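Local structure of reticulocyte-binding protein 2a (Plasmodium vivax, 4Z8N) at residues T186-V191 / S202-L207; E33-I38 / K46-A51; Y7-N12 / L267-T272; K229-K234 / A257-T262. The protein probably binds a receptor on the red-cell surface during parasite invasion, the chain here being its largely helical erythrocyte-binding domain. All coordinates share one frame; numbering follows the deposited sequence.

Contact 1: residues T186-V191 / S202-L207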
loop_
_atom_site.group_PDB
_atom_site.type_symbol
_atom_site.label_atom_id
_atom_site.label_comp_id
_atom_site.label_asym_id
_atom_site.label_seq_id
_atom_site.Cartn_x
_atom_site.Cartn_y
_atom_site.Cartn_z
ATOM N N THR A 186 16.038 7.799 20.749
ATOM C CA THR A 186 16.520 7.808 22.122
ATOM C C THR A 186 17.768 8.674 22.259
ATOM O O THR A 186 17.892 9.461 23.196
ATOM C CB THR A 186 16.829 6.383 22.603
ATOM O OG1 THR A 186 15.624 5.608 22.597
ATOM C CG2 THR A 186 17.414 6.408 24.004
ATOM N N LEU A 187 18.687 8.526 21.311
ATOM C CA LEU A 187 19.903 9.327 21.282
ATOM C C LEU A 187 19.600 10.827 21.219
ATOM O O LEU A 187 20.225 11.624 21.922
ATOM C CB LEU A 187 20.771 8.915 20.093
ATOM C CG LEU A 187 22.026 9.750 19.842
ATOM C CD1 LEU A 187 23.009 9.609 20.994
ATOM C CD2 LEU A 187 22.671 9.356 18.523
ATOM N N MET A 188 18.633 11.203 20.386
ATOM C CA MET A 188 18.274 12.610 20.216
ATOM C C MET A 188 17.615 13.192 21.466
ATOM O O MET A 188 17.684 14.399 21.701
ATOM C CB MET A 188 17.357 12.790 19.003
ATOM C CG MET A 188 18.049 12.577 17.665
ATOM S SD MET A 188 19.522 13.600 17.435
ATOM C CE MET A 188 18.805 15.242 17.445
ATOM N N LEU A 189 16.979 12.340 22.267
ATOM C CA LEU A 189 16.443 12.774 23.555
ATOM C C LEU A 189 17.585 13.179 24.481
ATOM O O LEU A 189 17.444 14.090 25.297
ATOM C CB LEU A 189 15.607 11.671 24.206
ATOM C CG LEU A 189 14.277 11.292 23.554
ATOM C CD1 LEU A 189 13.621 10.164 24.334
ATOM C CD2 LEU A 189 13.351 12.497 23.464
ATOM N N LYS A 190 18.716 12.494 24.353
ATOM C CA LYS A 190 19.895 12.833 25.141
ATOM C C LYS A 190 20.566 14.087 24.580
ATOM O O LYS A 190 21.129 14.887 25.326
ATOM C CB LYS A 190 20.885 11.664 25.169
ATOM C CG LYS A 190 22.045 11.863 26.129
ATOM C CD LYS A 190 21.545 12.062 27.550
ATOM C CE LYS A 190 22.500 12.918 28.356
ATOM N NZ LYS A 190 21.951 13.235 29.701
ATOM N N VAL A 191 20.495 14.251 23.260
ATOM C CA VAL A 191 21.069 15.413 22.587
ATOM C C VAL A 191 20.375 16.706 23.015
ATOM O O VAL A 191 21.032 17.713 23.295
ATOM C CB VAL A 191 20.982 15.273 21.053
ATOM C CG1 VAL A 191 21.360 16.578 20.372
ATOM C CG2 VAL A 191 21.869 14.137 20.572
ATOM N N SER A 202 15.826 19.690 14.806
ATOM C CA SER A 202 14.414 19.573 14.465
ATOM C C SER A 202 14.216 18.721 13.215
ATOM O O SER A 202 13.280 17.927 13.141
ATOM C CB SER A 202 13.797 20.957 14.267
ATOM O OG SER A 202 13.913 21.739 15.442
ATOM N N ALA A 203 15.108 18.879 12.241
ATOM C CA ALA A 203 15.024 18.125 10.989
ATOM C C ALA A 203 15.268 16.625 11.190
ATOM O O ALA A 203 14.608 15.791 10.574
ATOM C CB ALA A 203 16.012 18.691 9.970
ATOM N N ILE A 204 16.230 16.300 12.050
ATOM C CA ILE A 204 16.592 14.922 12.378
ATOM C C ILE A 204 15.402 14.199 12.999
ATOM O O ILE A 204 14.994 13.108 12.584
ATOM C CB ILE A 204 17.786 14.905 13.355
ATOM C CG1 ILE A 204 19.061 15.331 12.639
ATOM C CG2 ILE A 204 17.982 13.551 13.983
ATOM C CD1 ILE A 204 20.265 15.385 13.541
ATOM N N ASN A 205 14.893 14.841 14.036
ATOM C CA ASN A 205 13.614 14.588 14.667
ATOM C C ASN A 205 12.423 14.394 13.736
ATOM O O ASN A 205 11.680 13.442 13.912
ATOM C CB ASN A 205 13.414 15.768 15.590
ATOM C CG ASN A 205 13.961 15.518 16.965
ATOM O OD1 ASN A 205 13.203 15.063 17.805
ATOM N ND2 ASN A 205 15.324 15.461 17.092
ATOM N N PHE A 206 12.250 15.260 12.738
ATOM C CA PHE A 206 11.190 15.074 11.739
ATOM C C PHE A 206 11.434 13.894 10.781
ATOM O O PHE A 206 10.523 13.111 10.479
ATOM C CB PHE A 206 11.025 16.354 10.929
ATOM C CG PHE A 206 10.140 16.208 9.729
ATOM C CD1 PHE A 206 8.765 16.138 9.874
ATOM C CD2 PHE A 206 10.681 16.163 8.454
ATOM C CE1 PHE A 206 7.949 16.018 8.777
ATOM C CE2 PHE A 206 9.869 16.043 7.353
ATOM C CZ PHE A 206 8.501 15.970 7.513
ATOM N N LEU A 207 12.666 13.797 10.289
ATOM C CA LEU A 207 13.059 12.751 9.346
ATOM C C LEU A 207 13.019 11.349 9.966
ATOM O O LEU A 207 12.498 10.422 9.353
ATOM C CB LEU A 207 14.454 13.041 8.796
ATOM C CG LEU A 207 14.907 12.173 7.627
ATOM C CD1 LEU A 207 13.823 12.076 6.570
ATOM C CD2 LEU A 207 16.161 12.754 7.036
#
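Met-188 reaches across a helical hairpin to Ile-204 and Asn-205, joining helix 168-194 to helix 199-237, the next helix of the Rh5-like coiled-coil domain, beyond a short connection. It is the single residue of 186-191 that touches 202-207, and its CA lies 7.5 Å from the CA of Asn-205. The methionine CB points at the opposite helix and first meets the amide nitrogen, with Met-188 CB 3.9 Å from Asn-205 ND2. CG stands beside the backbone N (chi1 -70°) and comes up against the branch methyl of the isoleucine, Met-188 CG lying 3.8 Å from Ile-204 CG2. Bends at the next two torsions fold the thioether over Ile-204. SD rides on the same methyl, the sulfur of Met-188 being 3.8 Å from Ile-204 CG2, and the two side chains cross at about a right angle. CE ends the chain within contact of both Ile-204 CG2 and the amide. Ile-204 also packs on Leu-287 and Tyr-288 of helix 246-297, so the methionine extends a core shared by three helices. Asn-205 turns its amide back to its own helix, where ND2 donates to the carbonyl O of Ile-201. Against that tethered nitrogen the methyl end of the methionine comes to rest, Met-188 CE lying 3.5 Å from Asn-205 ND2.

Contact 2: residues E33-I38 / K46-A51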
loop_
_atom_site.group_PDB
_atom_site.type_symbol
_atom_site.label_atom_id
_atom_site.label_comp_id
_atom_site.label_asym_id
_atom_site.label_seq_id
_atom_site.Cartn_x
_atom_site.Cartn_y
_atom_site.Cartn_z
ATOM N N GLU A 33 -8.341 -9.500 -11.687
ATOM C CA GLU A 33 -7.893 -10.890 -11.623
ATOM C C GLU A 33 -8.968 -11.856 -12.102
ATOM O O GLU A 33 -8.680 -12.794 -12.846
ATOM C CB GLU A 33 -7.468 -11.256 -10.198
ATOM C CG GLU A 33 -6.172 -10.599 -9.765
ATOM C CD GLU A 33 -5.012 -10.960 -10.672
ATOM O OE1 GLU A 33 -4.926 -12.135 -11.089
ATOM O OE2 GLU A 33 -4.196 -10.067 -10.978
ATOM N N ILE A 34 -10.205 -11.625 -11.668
ATOM C CA ILE A 34 -11.334 -12.450 -12.084
ATOM C C ILE A 34 -11.503 -12.404 -13.600
ATOM O O ILE A 34 -11.852 -13.406 -14.228
ATOM C CB ILE A 34 -12.643 -11.998 -11.399
ATOM C CG1 ILE A 34 -12.577 -12.267 -9.897
ATOM C CG2 ILE A 34 -13.847 -12.722 -11.986
ATOM C CD1 ILE A 34 -12.450 -13.735 -9.552
ATOM N N LYS A 35 -11.221 -11.241 -14.181
ATOM C CA LYS A 35 -11.413 -11.019 -15.610
ATOM C C LYS A 35 -10.721 -12.067 -16.478
ATOM O O LYS A 35 -11.326 -12.587 -17.414
ATOM C CB LYS A 35 -10.927 -9.622 -15.999
ATOM C CG LYS A 35 -11.100 -9.299 -17.472
ATOM C CD LYS A 35 -10.703 -7.863 -17.773
ATOM C CE LYS A 35 -11.892 -6.927 -17.663
ATOM N NZ LYS A 35 -12.636 -6.831 -18.953
ATOM N N TYR A 36 -9.468 -12.396 -16.176
ATOM C CA TYR A 36 -8.780 -13.408 -16.976
ATOM C C TYR A 36 -8.735 -14.764 -16.270
ATOM O O TYR A 36 -8.232 -15.745 -16.821
ATOM C CB TYR A 36 -7.368 -12.944 -17.349
ATOM C CG TYR A 36 -6.404 -12.770 -16.198
ATOM C CD1 TYR A 36 -5.583 -13.815 -15.791
ATOM C CD2 TYR A 36 -6.287 -11.552 -15.542
ATOM C CE1 TYR A 36 -4.687 -13.658 -14.749
ATOM C CE2 TYR A 36 -5.394 -11.386 -14.498
ATOM C CZ TYR A 36 -4.596 -12.443 -14.106
ATOM O OH TYR A 36 -3.704 -12.286 -13.071
ATOM N N TYR A 37 -9.280 -14.817 -15.061
ATOM C CA TYR A 37 -9.424 -16.079 -14.344
ATOM C C TYR A 37 -10.400 -17.001 -15.079
ATOM O O TYR A 37 -10.114 -18.180 -15.291
ATOM C CB TYR A 37 -9.910 -15.829 -12.909
ATOM C CG TYR A 37 -9.688 -16.987 -11.955
ATOM C CD1 TYR A 37 -10.415 -18.168 -12.073
ATOM C CD2 TYR A 37 -8.759 -16.891 -10.924
ATOM C CE1 TYR A 37 -10.214 -19.223 -11.204
ATOM C CE2 TYR A 37 -8.556 -17.939 -10.044
ATOM C CZ TYR A 37 -9.287 -19.103 -10.189
ATOM O OH TYR A 37 -9.089 -20.151 -9.320
ATOM N N ILE A 38 -11.545 -16.449 -15.470
ATOM C CA ILE A 38 -12.633 -17.230 -16.060
ATOM C C ILE A 38 -12.636 -17.207 -17.588
ATOM O O ILE A 38 -13.679 -17.401 -18.218
ATOM C CB ILE A 38 -13.999 -16.722 -15.565
ATOM C CG1 ILE A 38 -14.178 -15.245 -15.928
ATOM C CG2 ILE A 38 -14.124 -16.920 -14.064
ATOM C CD1 ILE A 38 -15.546 -14.687 -15.589
ATOM N N LYS A 46 -17.848 -13.504 -21.362
ATOM C CA LYS A 46 -18.435 -12.416 -22.143
ATOM C C LYS A 46 -19.359 -11.575 -21.268
ATOM O O LYS A 46 -19.357 -10.344 -21.364
ATOM C CB LYS A 46 -19.192 -12.935 -23.380
ATOM C CG LYS A 46 -19.689 -14.359 -23.307
ATOM C CD LYS A 46 -20.186 -14.889 -24.659
ATOM C CE LYS A 46 -19.029 -15.191 -25.610
ATOM N NZ LYS A 46 -19.438 -16.022 -26.782
ATOM N N ASN A 47 -20.141 -12.234 -20.417
ATOM C CA ASN A 47 -21.008 -11.518 -19.490
ATOM C C ASN A 47 -20.214 -10.678 -18.496
ATOM O O ASN A 47 -20.601 -9.553 -18.176
ATOM C CB ASN A 47 -21.922 -12.488 -18.737
ATOM C CG ASN A 47 -23.064 -13.002 -19.593
ATOM O OD1 ASN A 47 -23.519 -12.321 -20.510
ATOM N ND2 ASN A 47 -23.549 -14.201 -19.281
ATOM N N TYR A 48 -19.098 -11.219 -18.013
ATOM C CA TYR A 48 -18.286 -10.503 -17.040
ATOM C C TYR A 48 -17.635 -9.277 -17.665
ATOM O O TYR A 48 -17.627 -8.203 -17.065
ATOM C CB TYR A 48 -17.212 -11.410 -16.438
ATOM C CG TYR A 48 -16.403 -10.732 -15.352
ATOM C CD1 TYR A 48 -16.875 -10.669 -14.047
ATOM C CD2 TYR A 48 -15.175 -10.145 -15.632
ATOM C CE1 TYR A 48 -16.144 -10.045 -13.050
ATOM C CE2 TYR A 48 -14.438 -9.517 -14.642
ATOM C CZ TYR A 48 -14.928 -9.472 -13.353
ATOM O OH TYR A 48 -14.201 -8.853 -12.364
ATOM N N ASP A 49 -17.089 -9.441 -18.867
ATOM C CA ASP A 49 -16.450 -8.333 -19.570
ATOM C C ASP A 49 -17.441 -7.199 -19.797
ATOM O O ASP A 49 -17.084 -6.023 -19.723
ATOM C CB ASP A 49 -15.863 -8.799 -20.905
ATOM C CG ASP A 49 -14.652 -9.699 -20.730
ATOM O OD1 ASP A 49 -14.009 -9.635 -19.661
ATOM O OD2 ASP A 49 -14.343 -10.471 -21.664
ATOM N N GLU A 50 -18.691 -7.565 -20.060
ATOM C CA GLU A 50 -19.754 -6.593 -20.273
ATOM C C GLU A 50 -20.110 -5.874 -18.975
ATOM O O GLU A 50 -20.268 -4.653 -18.954
ATOM C CB GLU A 50 -20.991 -7.278 -20.855
ATOM C CG GLU A 50 -22.133 -6.334 -21.190
ATOM C CD GLU A 50 -23.333 -7.056 -21.772
ATOM O OE1 GLU A 50 -23.879 -7.950 -21.092
ATOM O OE2 GLU A 50 -23.731 -6.732 -22.912
ATOM N N ALA A 51 -20.232 -6.638 -17.894
ATOM C CA ALA A 51 -20.563 -6.078 -16.588
ATOM C C ALA A 51 -19.403 -5.254 -16.027
ATOM O O ALA A 51 -19.617 -4.230 -15.376
ATOM C CB ALA A 51 -20.943 -7.186 -15.621
#
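Lys-35 and Asp-49 are the nearest backbone pair, 6.9 Å from CA to CA, where helix segments 33-37 and 46-51 run roughly antiparallel, their axes 9.8 Å apart at an angle of 156°. Tyr-48 fills the middle of this helical hairpin. Its CG is anti to the backbone N (chi1 -176°), which sends the ring across to helix 26-37. Over one ring face lies the branch methyl of Ile-34 in a CH-pi contact, Ile-34 CG2 standing 4.0 Å from the centroid of the Tyr-48 ring. The backbone of Lys-35 approaches obliquely, with its CA 3.5 Å from Tyr-48 CE2, while Ile-38 sets CD1 3.8 Å from Tyr-48 CB. At its tip the phenol hydrogen-bonds to the carbonyl O of Phe-31, giving its buried oxygen a polar partner. On the more exposed flank, the bent chain of Lys-35 swings NZ to 3.2 Å from Asp-49 OD1, a salt bridge that meets the oxygen from above the carboxylate plane. Lys-45 forms a second salt bridge to the same oxygen, and Lys-35 also makes a cation-pi contact with Tyr-52. The chemistry is thus divided between an apolar, ring-centred interior and a charged flank, where two lysines converging on one carboxylate would probably favour its ionised form.

Contact 3: residues Y7-N12 / L267-T272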
loop_
_atom_site.group_PDB
_atom_site.type_symbol
_atom_site.label_atom_id
_atom_site.label_comp_id
_atom_site.label_asym_id
_atom_site.label_seq_id
_atom_site.Cartn_x
_atom_site.Cartn_y
_atom_site.Cartn_z
ATOM N N TYR A 7 5.230 5.813 -1.080
ATOM C CA TYR A 7 4.986 5.122 0.186
ATOM C C TYR A 7 3.669 5.496 0.858
ATOM O O TYR A 7 3.178 4.760 1.713
ATOM C CB TYR A 7 6.140 5.389 1.163
ATOM C CG TYR A 7 6.381 6.853 1.485
ATOM C CD1 TYR A 7 5.677 7.493 2.499
ATOM C CD2 TYR A 7 7.322 7.591 0.777
ATOM C CE1 TYR A 7 5.905 8.831 2.797
ATOM C CE2 TYR A 7 7.555 8.925 1.063
ATOM C CZ TYR A 7 6.845 9.541 2.073
ATOM O OH TYR A 7 7.083 10.869 2.353
ATOM N N LEU A 8 3.093 6.634 0.485
ATOM C CA LEU A 8 1.956 7.153 1.236
ATOM C C LEU A 8 0.648 6.445 0.898
ATOM O O LEU A 8 -0.005 6.747 -0.098
ATOM C CB LEU A 8 1.799 8.658 1.013
ATOM C CG LEU A 8 0.727 9.305 1.898
ATOM C CD1 LEU A 8 0.976 9.002 3.371
ATOM C CD2 LEU A 8 0.655 10.805 1.665
ATOM N N ASP A 9 0.282 5.497 1.749
ATOM C CA ASP A 9 -1.021 4.853 1.699
ATOM C C ASP A 9 -1.689 5.056 3.051
ATOM O O ASP A 9 -1.023 5.424 4.016
ATOM C CB ASP A 9 -0.893 3.365 1.371
ATOM C CG ASP A 9 -0.335 3.119 -0.016
ATOM O OD1 ASP A 9 -0.616 3.929 -0.924
ATOM O OD2 ASP A 9 0.384 2.115 -0.202
ATOM N N PHE A 10 -2.993 4.820 3.130
ATOM C CA PHE A 10 -3.711 5.033 4.383
ATOM C C PHE A 10 -4.435 3.778 4.853
ATOM O O PHE A 10 -5.330 3.271 4.177
ATOM C CB PHE A 10 -4.702 6.188 4.232
ATOM C CG PHE A 10 -4.063 7.470 3.788
ATOM C CD1 PHE A 10 -3.312 8.228 4.674
ATOM C CD2 PHE A 10 -4.198 7.910 2.481
ATOM C CE1 PHE A 10 -2.714 9.402 4.267
ATOM C CE2 PHE A 10 -3.602 9.085 2.067
ATOM C CZ PHE A 10 -2.860 9.834 2.960
ATOM N N SER A 11 -4.031 3.279 6.016
ATOM C CA SER A 11 -4.704 2.144 6.638
ATOM C C SER A 11 -5.695 2.646 7.681
ATOM O O SER A 11 -5.726 3.840 7.985
ATOM C CB SER A 11 -3.689 1.195 7.273
ATOM O OG SER A 11 -4.231 -0.108 7.402
ATOM N N ASN A 12 -6.505 1.748 8.232
ATOM C CA ASN A 12 -7.512 2.177 9.197
ATOM C C ASN A 12 -7.919 1.137 10.232
ATOM O O ASN A 12 -7.179 0.196 10.529
ATOM C CB ASN A 12 -8.770 2.653 8.459
ATOM C CG ASN A 12 -9.495 1.526 7.728
ATOM O OD1 ASN A 12 -9.054 0.375 7.722
ATOM N ND2 ASN A 12 -10.624 1.859 7.118
ATOM N N LEU A 267 2.408 -5.955 -2.665
ATOM C CA LEU A 267 3.767 -6.211 -3.140
ATOM C C LEU A 267 4.318 -5.018 -3.915
ATOM O O LEU A 267 5.458 -4.606 -3.709
ATOM C CB LEU A 267 3.807 -7.464 -4.020
ATOM C CG LEU A 267 5.174 -7.825 -4.608
ATOM C CD1 LEU A 267 6.147 -8.200 -3.501
ATOM C CD2 LEU A 267 5.056 -8.952 -5.623
ATOM N N LYS A 268 3.493 -4.468 -4.799
ATOM C CA LYS A 268 3.875 -3.325 -5.620
ATOM C C LYS A 268 4.296 -2.134 -4.763
ATOM O O LYS A 268 5.207 -1.389 -5.122
ATOM C CB LYS A 268 2.716 -2.930 -6.540
ATOM C CG LYS A 268 2.987 -1.708 -7.400
ATOM C CD LYS A 268 1.861 -1.471 -8.391
ATOM C CE LYS A 268 0.976 -0.316 -7.957
ATOM N NZ LYS A 268 -0.143 -0.104 -8.914
ATOM N N ARG A 269 3.635 -1.975 -3.621
ATOM C CA ARG A 269 3.883 -0.848 -2.728
ATOM C C ARG A 269 5.094 -1.088 -1.838
ATOM O O ARG A 269 5.799 -0.148 -1.473
ATOM C CB ARG A 269 2.649 -0.573 -1.870
ATOM C CG ARG A 269 1.412 -0.281 -2.686
ATOM C CD ARG A 269 1.621 0.954 -3.541
ATOM N NE ARG A 269 1.533 2.180 -2.752
ATOM C CZ ARG A 269 2.153 3.313 -3.062
ATOM N NH1 ARG A 269 2.922 3.376 -4.141
ATOM N NH2 ARG A 269 2.008 4.381 -2.289
ATOM N N ALA A 270 5.328 -2.350 -1.494
ATOM C CA ALA A 270 6.463 -2.719 -0.660
ATOM C C ALA A 270 7.789 -2.335 -1.317
ATOM O O ALA A 270 8.728 -1.921 -0.637
ATOM C CB ALA A 270 6.435 -4.211 -0.358
ATOM N N ASP A 271 7.855 -2.465 -2.638
ATOM C CA ASP A 271 9.065 -2.139 -3.389
ATOM C C ASP A 271 9.431 -0.661 -3.251
ATOM O O ASP A 271 10.500 -0.325 -2.737
ATOM C CB ASP A 271 8.888 -2.506 -4.868
ATOM C CG ASP A 271 10.196 -2.462 -5.655
ATOM O OD1 ASP A 271 11.090 -1.654 -5.324
ATOM O OD2 ASP A 271 10.331 -3.249 -6.617
ATOM N N THR A 272 8.544 0.217 -3.714
ATOM C CA THR A 272 8.819 1.653 -3.739
ATOM C C THR A 272 9.027 2.235 -2.340
ATOM O O THR A 272 9.704 3.248 -2.179
ATOM C CB THR A 272 7.686 2.425 -4.445
ATOM O OG1 THR A 272 6.427 2.088 -3.852
ATOM C CG2 THR A 272 7.647 2.075 -5.927
#
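Arg-269 holds Asp-9 in a buried, two-pronged salt bridge between the N-terminal segment and the long helix 246-297, NE and NH2 each bonding a different carboxylate oxygen. The straighter bond runs from Arg-269 NE to Asp-9 OD2, 2.8 Å long with an angle of 164° at the hydrogen; it lies in the guanidinium plane and uses the syn lone pair of the oxygen. Its companion, Arg-269 NH2 to Asp-9 OD1 at 3.0 Å, is more bent (140°) and reaches its oxygen well out of the carboxylate plane. The difference is consistent with the 52° turn between the two planes, which makes the grip twisted and not coplanar. Bends at chi2 and chi3 fold the arginine chain so that its NE edge faces the aspartate, and the CG of Arg-269 passes 3.6 Å from Asp-9 OD2. Further bonds hold both partners: Asp-9 OD2 is also hydrogen-bonded to His-221 NE2 and OD1 to Ser-19 OG and Thr-20 N, while Arg-269 NH2 donates to the carbonyl O of Leu-5. This network would probably stabilise the buried carboxylate as an anion. Farther out, the backbone nitrogens of Tyr-7 and Leu-8 approach the guanidinium obliquely, each 3.7 Å from Arg-269 NH2. Beyond the salt bridge, the side chain of Tyr-7 packs on Ile-214, Thr-273 and Ala-276, and Leu-8 on Tyr-111. The salt bridge thus fastens a small, weakly bonded antiparallel beta hairpin, about 9-11 with 17-19, to the helical scaffold of the erythrocyte-binding domain.

Contact 4: residues K229-K234 / A257-T262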
loop_
_atom_site.group_PDB
_atom_site.type_symbol
_atom_site.label_atom_id
_atom_site.label_comp_id
_atom_site.label_asym_id
_atom_site.label_seq_id
_atom_site.Cartn_x
_atom_site.Cartn_y
_atom_site.Cartn_z
ATOM N N LYS A 229 0.396 -14.691 0.355
ATOM C CA LYS A 229 1.297 -15.739 -0.111
ATOM C C LYS A 229 1.071 -17.071 0.599
ATOM O O LYS A 229 0.938 -18.112 -0.047
ATOM C CB LYS A 229 2.755 -15.302 0.060
ATOM C CG LYS A 229 3.761 -16.403 -0.254
ATOM C CD LYS A 229 5.181 -15.867 -0.358
ATOM C CE LYS A 229 6.162 -16.992 -0.663
ATOM N NZ LYS A 229 7.498 -16.467 -1.074
ATOM N N GLU A 230 1.027 -17.039 1.926
ATOM C CA GLU A 230 0.863 -18.260 2.710
ATOM C C GLU A 230 -0.468 -18.948 2.425
ATOM O O GLU A 230 -0.544 -20.174 2.401
ATOM C CB GLU A 230 0.986 -17.960 4.204
ATOM C CG GLU A 230 2.404 -17.661 4.655
ATOM C CD GLU A 230 2.494 -17.377 6.140
ATOM O OE1 GLU A 230 1.434 -17.280 6.794
ATOM O OE2 GLU A 230 3.626 -17.253 6.653
ATOM N N ASN A 231 -1.516 -18.160 2.208
ATOM C CA ASN A 231 -2.822 -18.732 1.903
ATOM C C ASN A 231 -2.849 -19.363 0.515
ATOM O O ASN A 231 -3.456 -20.415 0.321
ATOM C CB ASN A 231 -3.919 -17.674 2.025
ATOM C CG ASN A 231 -4.372 -17.476 3.458
ATOM O OD1 ASN A 231 -5.037 -18.336 4.031
ATOM N ND2 ASN A 231 -4.008 -16.341 4.044
ATOM N N VAL A 232 -2.191 -18.718 -0.445
ATOM C CA VAL A 232 -2.051 -19.284 -1.783
ATOM C C VAL A 232 -1.323 -20.618 -1.694
ATOM O O VAL A 232 -1.758 -21.615 -2.272
ATOM C CB VAL A 232 -1.289 -18.337 -2.737
ATOM C CG1 VAL A 232 -0.802 -19.089 -3.967
ATOM C CG2 VAL A 232 -2.169 -17.166 -3.146
ATOM N N LEU A 233 -0.222 -20.632 -0.949
ATOM C CA LEU A 233 0.562 -21.845 -0.763
ATOM C C LEU A 233 -0.225 -22.905 0.003
ATOM O O LEU A 233 -0.050 -24.104 -0.225
ATOM C CB LEU A 233 1.871 -21.530 -0.037
ATOM C CG LEU A 233 2.860 -20.649 -0.802
ATOM C CD1 LEU A 233 4.154 -20.485 -0.018
ATOM C CD2 LEU A 233 3.133 -21.233 -2.182
ATOM N N LYS A 234 -1.095 -22.464 0.908
ATOM C CA LYS A 234 -1.907 -23.400 1.678
ATOM C C LYS A 234 -2.934 -24.102 0.789
ATOM O O LYS A 234 -3.195 -25.293 0.956
ATOM C CB LYS A 234 -2.609 -22.691 2.841
ATOM C CG LYS A 234 -3.744 -23.510 3.443
ATOM C CD LYS A 234 -3.996 -23.168 4.899
ATOM C CE LYS A 234 -4.434 -24.408 5.669
ATOM N NZ LYS A 234 -4.158 -25.668 4.913
ATOM N N ALA A 257 -8.414 -15.874 -6.134
ATOM C CA ALA A 257 -8.185 -14.574 -6.747
ATOM C C ALA A 257 -8.014 -13.492 -5.687
ATOM O O ALA A 257 -7.207 -12.580 -5.852
ATOM C CB ALA A 257 -9.328 -14.223 -7.686
ATOM N N ASN A 258 -8.769 -13.603 -4.600
ATOM C CA ASN A 258 -8.692 -12.626 -3.519
ATOM C C ASN A 258 -7.362 -12.697 -2.769
ATOM O O ASN A 258 -6.801 -11.673 -2.389
ATOM C CB ASN A 258 -9.857 -12.821 -2.544
ATOM C CG ASN A 258 -9.876 -11.778 -1.446
ATOM O OD1 ASN A 258 -10.203 -10.615 -1.685
ATOM N ND2 ASN A 258 -9.530 -12.189 -0.232
ATOM N N PHE A 259 -6.861 -13.909 -2.560
ATOM C CA PHE A 259 -5.563 -14.093 -1.917
ATOM C C PHE A 259 -4.434 -13.504 -2.761
ATOM O O PHE A 259 -3.529 -12.850 -2.235
ATOM C CB PHE A 259 -5.301 -15.579 -1.653
ATOM C CG PHE A 259 -6.063 -16.130 -0.481
ATOM C CD1 PHE A 259 -6.308 -15.346 0.634
ATOM C CD2 PHE A 259 -6.537 -17.432 -0.495
ATOM C CE1 PHE A 259 -7.009 -15.850 1.714
ATOM C CE2 PHE A 259 -7.240 -17.941 0.580
ATOM C CZ PHE A 259 -7.475 -17.150 1.685
ATOM N N TYR A 260 -4.484 -13.728 -4.070
ATOM C CA TYR A 260 -3.437 -13.214 -4.945
ATOM C C TYR A 260 -3.558 -11.703 -5.132
ATOM O O TYR A 260 -2.550 -10.997 -5.177
ATOM C CB TYR A 260 -3.459 -13.907 -6.308
ATOM C CG TYR A 260 -2.451 -13.319 -7.270
ATOM C CD1 TYR A 260 -1.086 -13.486 -7.062
ATOM C CD2 TYR A 260 -2.861 -12.579 -8.374
ATOM C CE1 TYR A 260 -0.158 -12.940 -7.930
ATOM C CE2 TYR A 260 -1.940 -12.034 -9.251
ATOM C CZ TYR A 260 -0.590 -12.216 -9.023
ATOM O OH TYR A 260 0.330 -11.673 -9.888
ATOM N N ALA A 261 -4.789 -11.211 -5.238
ATOM C CA ALA A 261 -5.021 -9.777 -5.393
ATOM C C ALA A 261 -4.494 -9.012 -4.182
ATOM O O ALA A 261 -3.925 -7.931 -4.322
ATOM C CB ALA A 261 -6.499 -9.491 -5.597
ATOM N N THR A 262 -4.685 -9.590 -3.000
ATOM C CA THR A 262 -4.176 -9.016 -1.758
ATOM C C THR A 262 -2.651 -8.981 -1.762
ATOM O O THR A 262 -2.038 -7.977 -1.396
ATOM C CB THR A 262 -4.669 -9.811 -0.535
ATOM O OG1 THR A 262 -6.097 -9.722 -0.458
ATOM C CG2 THR A 262 -4.063 -9.265 0.753
#
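Asn-231 lays its side chain over one face of the Phe-259 ring, the main contact between segments 229-234 and 257-262. Two elements make up this stack. A CH-pi contact comes first: Asn-231 CB sits 3.4 Å from the centroid of the Phe-259 ring, only 1° off the ring normal. The amide then continues outward from the centre, stacked nearly parallel to the ring with 8° between the planes, and Asn-231 CG lies 3.6 Å from Phe-259 CE1. Asn-231 ND2 hydrogen-bonds back to the carbonyl O of His-227, which helps fix the rotation of the amide on the ring.

Apolar packing supplies the rest. Val-232 CG2 meets Phe-259 CB at 3.8 Å, the two side chains lying alongside with opposed headings. Val-232 also rests on Tyr-158 and Val-159 of helix 149-162, and Phe-259 touches Leu-235.

The segments come within 8.7 Å between axes at an angle of 148°, with the CA atoms of Val-232 and Phe-259 6.3 Å apart. Such close, roughly antiparallel packing of consecutive helices, here 199-237 and 246-297, is typical of an alpha-helical hairpin.

How the contacts relate
From the N terminus, segment 7-12 enters contact 3, whose partner lies in the last helix; this closure of 254 intervening residues encloses the other three contacts. Within it they follow in series without crossing: contact 2 ties helix 26-37 to 42-69, contact 1 joins 168-194 to 199-237, and contact 4 joins 199-237 to 246-297. Contacts 1 and 4 share helix 199-237 but lie on opposite sides of the chain's centre, their centres about 40 Å apart, while contact 3 sits near that centre. Contacts 2 and 4 touch, Ile-34 CD1 packing 3.7 Å from Ala-257 CB, which links the N-terminal helices to the C-terminal pair.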